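Local coordinates for carboxymuconolactone decarboxylase family protein (Thermotoga maritima, PDB 1VKE) that possibly takes part in the antioxidative response, perhaps as an AhpD-like peroxiredoxin or related oxidoreductase, at residues 68-73 with 108-113; 87-92 with 116-121; 122-125 with 130-133. All coordinates share one frame; numbering follows the deposited sequence.

Interaction 1 of 3, residues 68-73 with 108-113; sequences VLRCDD and IPHLRR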
loop_
_atom_site.group_PDB
_atom_site.type_symbol
_atom_site.label_atom_id
_atom_site.label_comp_id
_atom_site.label_asym_id
_atom_site.label_seq_id
_atom_site.Cartn_x
_atom_site.Cartn_y
_atom_site.Cartn_z
ATOM N N VAL E 68 5.261 -7.006 -5.005
ATOM C CA VAL E 68 5.550 -5.745 -4.360
ATOM C C VAL E 68 4.281 -5.147 -3.721
ATOM O O VAL E 68 4.355 -4.359 -2.744
ATOM C CB VAL E 68 6.208 -4.661 -5.279
ATOM C CG1 VAL E 68 7.529 -5.143 -5.788
ATOM C CG2 VAL E 68 5.295 -4.220 -6.382
ATOM N N LEU E 69 3.103 -5.492 -4.292
ATOM C CA LEU E 69 1.822 -5.072 -3.717
ATOM C C LEU E 69 1.257 -6.063 -2.664
ATOM O O LEU E 69 0.183 -5.813 -2.093
ATOM C CB LEU E 69 0.782 -4.830 -4.813
ATOM C CG LEU E 69 1.071 -3.656 -5.758
ATOM C CD1 LEU E 69 0.142 -3.722 -6.961
ATOM C CD2 LEU E 69 0.961 -2.313 -5.074
ATOM N N ARG E 70 1.972 -7.156 -2.434
ATOM C CA ARG E 70 1.714 -8.071 -1.339
ATOM C C ARG E 70 0.320 -8.702 -1.416
ATOM O O ARG E 70 -0.425 -8.686 -0.435
ATOM C CB ARG E 70 1.946 -7.363 -0.009
ATOM C CG ARG E 70 3.374 -7.105 0.251
ATOM C CD ARG E 70 3.631 -6.576 1.648
ATOM N NE ARG E 70 3.235 -5.194 1.810
ATOM C CZ ARG E 70 2.686 -4.653 2.933
ATOM N NH1 ARG E 70 2.312 -5.368 3.991
ATOM N NH2 ARG E 70 2.446 -3.383 2.914
ATOM N N CYS E 71 -0.025 -9.235 -2.590
ATOM C CA CYS E 71 -1.295 -9.972 -2.787
ATOM C C CYS E 71 -1.031 -11.447 -2.975
ATOM O O CYS E 71 -0.619 -11.868 -4.051
ATOM C CB CYS E 71 -1.977 -9.430 -4.046
ATOM S SG CYS E 71 -3.552 -10.316 -4.449
ATOM N N ASP E 72 -1.280 -12.247 -1.926
ATOM C CA ASP E 72 -0.967 -13.655 -1.999
ATOM C C ASP E 72 -1.697 -14.424 -3.073
ATOM O O ASP E 72 -1.103 -15.259 -3.752
ATOM C CB ASP E 72 -1.171 -14.305 -0.643
ATOM C CG ASP E 72 -0.086 -13.906 0.344
ATOM O OD1 ASP E 72 1.070 -13.663 -0.067
ATOM O OD2 ASP E 72 -0.327 -13.752 1.531
ATOM N N ASP E 73 -3.002 -14.214 -3.214
ATOM C CA ASP E 73 -3.735 -14.980 -4.237
ATOM C C ASP E 73 -3.265 -14.570 -5.634
ATOM O O ASP E 73 -3.253 -15.399 -6.560
ATOM C CB ASP E 73 -5.229 -14.698 -4.163
ATOM C CG ASP E 73 -5.945 -15.554 -3.179
ATOM O OD1 ASP E 73 -5.346 -16.473 -2.585
ATOM O OD2 ASP E 73 -7.140 -15.306 -2.929
ATOM N N ILE E 108 8.874 -9.999 2.657
ATOM C CA ILE E 108 9.426 -11.294 3.021
ATOM C C ILE E 108 8.389 -12.396 3.308
ATOM O O ILE E 108 8.528 -13.498 2.745
ATOM C CB ILE E 108 10.524 -11.185 4.120
ATOM C CG1 ILE E 108 11.769 -10.523 3.516
ATOM C CG2 ILE E 108 10.900 -12.573 4.621
ATOM C CD1 ILE E 108 12.904 -10.292 4.472
ATOM N N PRO E 109 7.362 -12.137 4.122
ATOM C CA PRO E 109 6.371 -13.175 4.409
ATOM C C PRO E 109 5.705 -13.675 3.117
ATOM O O PRO E 109 5.404 -14.861 2.977
ATOM C CB PRO E 109 5.383 -12.449 5.337
ATOM C CG PRO E 109 6.287 -11.506 6.067
ATOM C CD PRO E 109 7.112 -10.927 4.948
ATOM N N HIS E 110 5.494 -12.783 2.166
ATOM C CA HIS E 110 4.893 -13.155 0.902
ATOM C C HIS E 110 5.834 -13.932 0.026
ATOM O O HIS E 110 5.415 -14.853 -0.659
ATOM C CB HIS E 110 4.392 -11.906 0.176
ATOM C CG HIS E 110 3.374 -11.193 0.977
ATOM N ND1 HIS E 110 2.046 -11.538 0.966
ATOM C CD2 HIS E 110 3.509 -10.223 1.910
ATOM C CE1 HIS E 110 1.391 -10.759 1.815
ATOM N NE2 HIS E 110 2.264 -9.990 2.439
ATOM N N LEU E 111 7.110 -13.578 0.053
ATOM C CA LEU E 111 8.133 -14.323 -0.709
ATOM C C LEU E 111 8.255 -15.740 -0.159
ATOM O O LEU E 111 8.370 -16.716 -0.919
ATOM C CB LEU E 111 9.459 -13.576 -0.634
ATOM C CG LEU E 111 10.680 -14.309 -1.162
ATOM C CD1 LEU E 111 10.567 -14.433 -2.664
ATOM C CD2 LEU E 111 11.942 -13.574 -0.757
ATOM N N ARG E 112 8.181 -15.889 1.148
ATOM C CA ARG E 112 8.178 -17.211 1.781
ATOM C C ARG E 112 7.021 -18.055 1.292
ATOM O O ARG E 112 7.197 -19.237 0.918
ATOM C CB ARG E 112 8.101 -17.065 3.298
ATOM C CG ARG E 112 7.746 -18.332 4.063
ATOM C CD ARG E 112 7.584 -18.108 5.570
ATOM N NE ARG E 112 6.192 -18.240 6.025
ATOM C CZ ARG E 112 5.226 -17.316 5.911
ATOM N NH1 ARG E 112 5.441 -16.145 5.326
ATOM N NH2 ARG E 112 4.015 -17.593 6.387
ATOM N N ARG E 113 5.836 -17.476 1.278
ATOM C CA ARG E 113 4.673 -18.193 0.804
ATOM C C ARG E 113 4.815 -18.528 -0.672
ATOM O O ARG E 113 4.413 -19.610 -1.113
ATOM C CB ARG E 113 3.390 -17.382 1.087
ATOM C CG ARG E 113 3.080 -17.403 2.548
ATOM C CD ARG E 113 1.708 -17.028 2.849
ATOM N NE ARG E 113 1.592 -15.595 2.816
ATOM C CZ ARG E 113 1.796 -14.796 3.866
ATOM N NH1 ARG E 113 2.174 -15.264 5.040
ATOM N NH2 ARG E 113 1.636 -13.497 3.727
HETATM O O HOH W 1 3.528 -8.131 4.453
HETATM O O HOH W 2 0.954 -8.211 4.129
HETATM O O HOH W 3 2.780 -15.303 -1.530
#
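Asp72 reaches two partners, His110 and Arg113, with its two carboxylate oxygens. His110 ND1 donates to Asp72 OD1 over 2.6 Å, with an N-H...O angle of 162°. The oxygen lies near the imidazole plane, yet the N-H arrives from above the carboxylate, 38° out of its plane, since the two flat groups are twisted against each other.

Asp72 OD2 forms the salt bridge: Arg113 NE and Arg113 NH2 both stand 3.0 Å from it. The guanidinium and carboxylate planes are nearly perpendicular; both N-H...O bonds are weak because they are bent, and Asp72 OD2 receives the two together.

Asp72 begins helix 72-84 immediately after its N-cap, Cys71, whose SG is joined to Cys74 SG in a disulfide. A CXXC motif at a helix start is the redox centre of AhpD proteins, so a His-carboxylate pair beside it is consistent with a thiol-based site here. Unidentified molecules, probably from the crystallisation liquor, bind the backbone N of Asp72 and of Asp73 and Arg113 NH2, which may mark a pocket.

The apolar part comes from Arg70, which ends the preceding helix in a Schellman motif. Its CB lies over one imidazole face, a CH-pi contact 3.8 Å from the His110 centroid, while Arg70 CG approaches His110 CD2 at 3.5 Å. A bend at chi3 (-74°) then leads the guanidinium off, where Arg70 NH2 bonds Leu69 O of the second subunit.

Two waters at the ring edge bridge His110 NE2 to Arg70 NH1, one weakly at the arginine. A third donates to both Asp72 OD1 and His110 O, 2.8 Å from each.

Interaction 2 of 3, residues 87-92 with 116-121; sequences ASDEEI and GFLEEL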
loop_
_atom_site.group_PDB
_atom_site.type_symbol
_atom_site.label_atom_id
_atom_site.label_comp_id
_atom_site.label_asym_id
_atom_site.label_seq_id
_atom_site.Cartn_x
_atom_site.Cartn_y
_atom_site.Cartn_z
ATOM N N ALA E 87 8.606 -21.180 -17.314
ATOM C CA ALA E 87 9.611 -20.430 -16.569
ATOM C C ALA E 87 10.384 -21.355 -15.646
ATOM O O ALA E 87 9.788 -22.253 -15.059
ATOM C CB ALA E 87 8.992 -19.307 -15.763
ATOM N N SER E 88 11.687 -21.116 -15.520
ATOM C CA SER E 88 12.539 -21.873 -14.573
ATOM C C SER E 88 12.507 -21.263 -13.196
ATOM O O SER E 88 12.183 -20.082 -13.033
ATOM C CB SER E 88 13.980 -21.895 -15.061
ATOM O OG SER E 88 14.572 -20.608 -14.958
ATOM N N ASP E 89 12.874 -22.047 -12.174
ATOM C CA ASP E 89 12.996 -21.489 -10.807
ATOM C C ASP E 89 13.979 -20.322 -10.771
ATOM O O ASP E 89 13.676 -19.324 -10.095
ATOM C CB ASP E 89 13.423 -22.529 -9.768
ATOM C CG ASP E 89 12.308 -23.528 -9.434
ATOM O OD1 ASP E 89 11.167 -23.377 -9.936
ATOM O OD2 ASP E 89 12.476 -24.485 -8.632
ATOM N N GLU E 90 15.085 -20.435 -11.516
ATOM C CA GLU E 90 16.045 -19.336 -11.596
ATOM C C GLU E 90 15.416 -18.017 -12.130
ATOM O O GLU E 90 15.665 -16.935 -11.591
ATOM C CB GLU E 90 17.280 -19.717 -12.415
ATOM C CG GLU E 90 18.383 -18.676 -12.287
ATOM C CD GLU E 90 19.763 -19.189 -12.726
ATOM O OE1 GLU E 90 19.897 -20.399 -13.059
ATOM O OE2 GLU E 90 20.720 -18.366 -12.748
ATOM N N GLU E 91 14.624 -18.126 -13.201
ATOM C CA GLU E 91 13.964 -16.960 -13.772
ATOM C C GLU E 91 12.991 -16.374 -12.761
ATOM O O GLU E 91 12.987 -15.161 -12.503
ATOM C CB GLU E 91 13.203 -17.335 -15.062
ATOM C CG GLU E 91 14.110 -17.641 -16.256
ATOM C CD GLU E 91 13.351 -18.158 -17.472
ATOM O OE1 GLU E 91 12.463 -19.038 -17.318
ATOM O OE2 GLU E 91 13.684 -17.735 -18.595
ATOM N N ILE E 92 12.190 -17.236 -12.145
ATOM C CA ILE E 92 11.255 -16.786 -11.103
ATOM C C ILE E 92 11.974 -16.114 -9.928
ATOM O O ILE E 92 11.546 -15.040 -9.489
ATOM C CB ILE E 92 10.377 -17.973 -10.627
ATOM C CG1 ILE E 92 9.453 -18.382 -11.772
ATOM C CG2 ILE E 92 9.590 -17.604 -9.376
ATOM C CD1 ILE E 92 8.771 -19.756 -11.556
ATOM N N GLY E 116 7.166 -21.510 -1.153
ATOM C CA GLY E 116 6.438 -22.701 -0.720
ATOM C C GLY E 116 5.452 -23.223 -1.749
ATOM O O GLY E 116 5.382 -24.434 -2.037
ATOM N N PHE E 117 4.726 -22.295 -2.354
ATOM C CA PHE E 117 3.781 -22.627 -3.374
ATOM C C PHE E 117 4.472 -23.128 -4.623
ATOM O O PHE E 117 4.045 -24.115 -5.213
ATOM C CB PHE E 117 2.922 -21.428 -3.701
ATOM C CG PHE E 117 1.753 -21.755 -4.549
ATOM C CD1 PHE E 117 0.768 -22.623 -4.095
ATOM C CD2 PHE E 117 1.640 -21.239 -5.814
ATOM C CE1 PHE E 117 -0.323 -22.949 -4.897
ATOM C CE2 PHE E 117 0.540 -21.544 -6.617
ATOM C CZ PHE E 117 -0.438 -22.394 -6.161
ATOM N N LEU E 118 5.561 -22.479 -5.013
ATOM C CA LEU E 118 6.338 -22.944 -6.168
ATOM C C LEU E 118 6.815 -24.384 -5.932
ATOM O O LEU E 118 6.754 -25.234 -6.837
ATOM C CB LEU E 118 7.506 -22.023 -6.413
ATOM C CG LEU E 118 8.454 -22.373 -7.559
ATOM C CD1 LEU E 118 7.713 -22.424 -8.872
ATOM C CD2 LEU E 118 9.603 -21.393 -7.622
ATOM N N GLU E 119 7.242 -24.673 -4.709
ATOM C CA GLU E 119 7.684 -26.056 -4.384
ATOM C C GLU E 119 6.553 -27.040 -4.569
ATOM O O GLU E 119 6.780 -28.168 -5.102
ATOM C CB GLU E 119 8.301 -26.104 -3.002
ATOM C CG GLU E 119 9.691 -25.507 -3.085
ATOM C CD GLU E 119 10.387 -25.323 -1.751
ATOM O OE1 GLU E 119 9.793 -25.658 -0.708
ATOM O OE2 GLU E 119 11.547 -24.826 -1.773
ATOM N N GLU E 120 5.345 -26.657 -4.160
ATOM C CA GLU E 120 4.168 -27.506 -4.363
ATOM C C GLU E 120 3.909 -27.767 -5.853
ATOM O O GLU E 120 3.643 -28.918 -6.257
ATOM C CB GLU E 120 2.932 -26.860 -3.726
ATOM C CG GLU E 120 1.695 -27.738 -3.740
ATOM C CD GLU E 120 0.477 -27.043 -3.114
ATOM O OE1 GLU E 120 0.673 -26.043 -2.348
ATOM O OE2 GLU E 120 -0.663 -27.501 -3.399
ATOM N N LEU E 121 4.018 -26.721 -6.678
ATOM C CA LEU E 121 3.832 -26.873 -8.124
ATOM C C LEU E 121 4.909 -27.796 -8.733
ATOM O O LEU E 121 4.607 -28.615 -9.585
ATOM C CB LEU E 121 3.889 -25.514 -8.831
ATOM C CG LEU E 121 2.784 -24.539 -8.400
ATOM C CD1 LEU E 121 2.989 -23.186 -9.045
ATOM C CD2 LEU E 121 1.419 -25.089 -8.722
#
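Asp89, in the first turn of helix 89-103, faces Leu118 of helix 108-127, and their CA atoms, 8.2 Å apart, are the closest CA pair between the two segments. Leu118 bridges this gap: with its CG anti to the backbone N (chi1 178°), it projects both methyls at the opposite helix. Leu118 CD1 meets Ile92 CD1 tip to tip at 3.9 Å, an apolar contact. Leu118 CD2 instead lies against the carboxylate, 3.4 Å from Asp89 OD1. That oxygen has its polar partner beyond the two segments, in a salt bridge with Arg122 NE. Val83 of helix 72-84 also touches Leu118, placing the leucine where three helices pack.

The start of helix 89-103 is fixed by a capping box. Ser88 OG accepts from Glu91 N at 3.0 Å, and Glu91 OE1 in return accepts from Ser88 N at 2.9 Å.

Replacing Leu118 by an alanine would remove both methyls and would probably leave a gap beside Ile92 CD1 and the flank of the Asp89 carboxylate without its cover. With no hydrogen bond crossing between the segments, their direct cohesion must come from van der Waals packing, the polar end of Asp89 being held by Arg122.

Interaction 3 of 3, residues 122-125 with 130-133; sequences REME and TISL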
loop_
_atom_site.group_PDB
_atom_site.type_symbol
_atom_site.label_atom_id
_atom_site.label_comp_id
_atom_site.label_asym_id
_atom_site.label_seq_id
_atom_site.Cartn_x
_atom_site.Cartn_y
_atom_site.Cartn_z
ATOM N N ARG E 122 6.152 -27.628 -8.312
ATOM C CA ARG E 122 7.258 -28.491 -8.819
ATOM C C ARG E 122 7.052 -29.953 -8.426
ATOM O O ARG E 122 7.374 -30.855 -9.205
ATOM C CB ARG E 122 8.634 -27.991 -8.383
ATOM C CG ARG E 122 9.040 -26.628 -9.007
ATOM C CD ARG E 122 8.969 -26.580 -10.514
ATOM N NE ARG E 122 9.456 -25.292 -11.006
ATOM C CZ ARG E 122 9.252 -24.814 -12.225
ATOM N NH1 ARG E 122 8.578 -25.506 -13.119
ATOM N NH2 ARG E 122 9.740 -23.619 -12.526
ATOM N N GLU E 123 6.479 -30.178 -7.238
ATOM C CA GLU E 123 6.173 -31.549 -6.806
ATOM C C GLU E 123 5.033 -32.162 -7.672
ATOM O O GLU E 123 5.138 -33.315 -8.096
ATOM C CB GLU E 123 5.883 -31.554 -5.305
ATOM C CG GLU E 123 5.454 -32.886 -4.697
ATOM C CD GLU E 123 6.612 -33.851 -4.471
ATOM O OE1 GLU E 123 7.801 -33.446 -4.679
ATOM O OE2 GLU E 123 6.337 -35.032 -4.077
ATOM N N MET E 124 3.993 -31.363 -7.963
ATOM C CA MET E 124 2.967 -31.778 -8.927
ATOM C C MET E 124 3.620 -32.141 -10.265
ATOM O O MET E 124 3.334 -33.173 -10.866
ATOM C CB MET E 124 1.916 -30.698 -9.141
ATOM C CG MET E 124 1.096 -30.511 -7.935
ATOM S SD MET E 124 -0.138 -29.196 -8.107
ATOM C CE MET E 124 -1.326 -29.930 -9.207
ATOM N N GLU E 125 4.459 -31.263 -10.785
ATOM C CA GLU E 125 5.140 -31.537 -12.043
ATOM C C GLU E 125 5.963 -32.833 -12.004
ATOM O O GLU E 125 5.885 -33.684 -12.901
ATOM C CB GLU E 125 6.077 -30.379 -12.290
ATOM C CG GLU E 125 6.701 -30.238 -13.641
ATOM C CD GLU E 125 7.068 -28.763 -13.814
ATOM O OE1 GLU E 125 7.870 -28.294 -13.002
ATOM O OE2 GLU E 125 6.492 -28.058 -14.671
ATOM N N THR E 130 -1.462 -32.804 -13.436
ATOM C CA THR E 130 -1.788 -31.654 -14.283
ATOM C C THR E 130 -1.948 -30.425 -13.439
ATOM O O THR E 130 -2.671 -30.431 -12.438
ATOM C CB THR E 130 -3.122 -31.875 -15.040
ATOM O OG1 THR E 130 -3.031 -33.024 -15.906
ATOM C CG2 THR E 130 -3.429 -30.682 -15.963
ATOM N N ILE E 131 -1.271 -29.369 -13.868
ATOM C CA ILE E 131 -1.427 -28.063 -13.262
ATOM C C ILE E 131 -2.432 -27.272 -14.106
ATOM O O ILE E 131 -2.135 -26.898 -15.254
ATOM C CB ILE E 131 -0.077 -27.348 -13.178
ATOM C CG1 ILE E 131 0.841 -28.071 -12.170
ATOM C CG2 ILE E 131 -0.266 -25.929 -12.693
ATOM C CD1 ILE E 131 2.279 -27.876 -12.445
ATOM N N SER E 132 -3.617 -27.038 -13.548
ATOM C CA SER E 132 -4.667 -26.338 -14.276
ATOM C C SER E 132 -5.491 -25.448 -13.368
ATOM O O SER E 132 -5.554 -25.669 -12.157
ATOM C CB SER E 132 -5.587 -27.332 -14.965
ATOM O OG SER E 132 -6.517 -26.646 -15.793
ATOM N N LEU E 133 -6.138 -24.448 -13.968
ATOM C CA LEU E 133 -6.998 -23.516 -13.233
ATOM C C LEU E 133 -8.457 -23.568 -13.700
ATOM O O LEU E 133 -8.742 -23.841 -14.868
ATOM C CB LEU E 133 -6.449 -22.095 -13.376
ATOM C CG LEU E 133 -5.060 -21.894 -12.768
ATOM C CD1 LEU E 133 -4.557 -20.494 -13.023
ATOM C CD2 LEU E 133 -5.057 -22.191 -11.270
#
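Met124 and Ile131 lie against each other with their chains crossing at a slant. Two atoms of Met124 do the touching, and both find the same carbon: Met124 CE is 4.1 Å from Ile131 CG1, and Met124 CB is 4.2 Å from it. The methionine chain is extended at chi2 but bends at chi3 (72°), and this turn swings CE to the incoming backbone, 3.5 Å from Thr130 O. That approach is a methyl packing on a carbonyl oxygen, with no hydrogen bond between the segments. Ile131 contributes its longer branch. CG1 meets the methionine, and Ile131 CD1 continues toward the helix backbone, 4.4 Å from Glu125 N.

On the helix itself, Arg122 and Glu125 pair one turn apart. Arg122 NH1 donates to Glu125 OE1 over 2.9 Å at an angle of 159°, entering on the syn side of the carboxylate, and the oxygen is close to the guanidinium plane. The edge-on approach and the nearly straight bond are the geometry of a well-formed salt bridge. Val83 of helix 72-84 packs on both residues.

Beyond the contact the tail has further holds: Ile131 O accepts from Gln84 NE2, Ser132 O is bonded to Tyr15 OH, and Leu133 packs on Phe18 and Tyr77. The whole is a C-terminal tail folded back after the last helix of an all-helical chain, extended in backbone angles and laid beside helix 108-127 and against helices 15-28 and 72-84, held by apolar packing together with hydrogen bonds to its backbone carbonyls.

From the N terminus, residues 68-73 come first, at the turn into helix 72-84; interaction 1 joins them to the start of helix 108-127, closing a loop that spans helices 72-84 and 89-103. Interaction 2 opens within that loop, at 87-92, and closes beyond it, at 116-121, so the two cross: their segments alternate along the chain, with centres 14 Å apart. Interaction 3 follows both in series and closes the short turn behind the last helix. All three use helix 108-127, which ties the CXXC turn, the start of helix 89-103 and the C-terminal tail together. Interactions 2 and 3 touch, chiefly through Arg122 and also where Leu121 O packs on Ile131 CD1, whereas 1 and 3 do not.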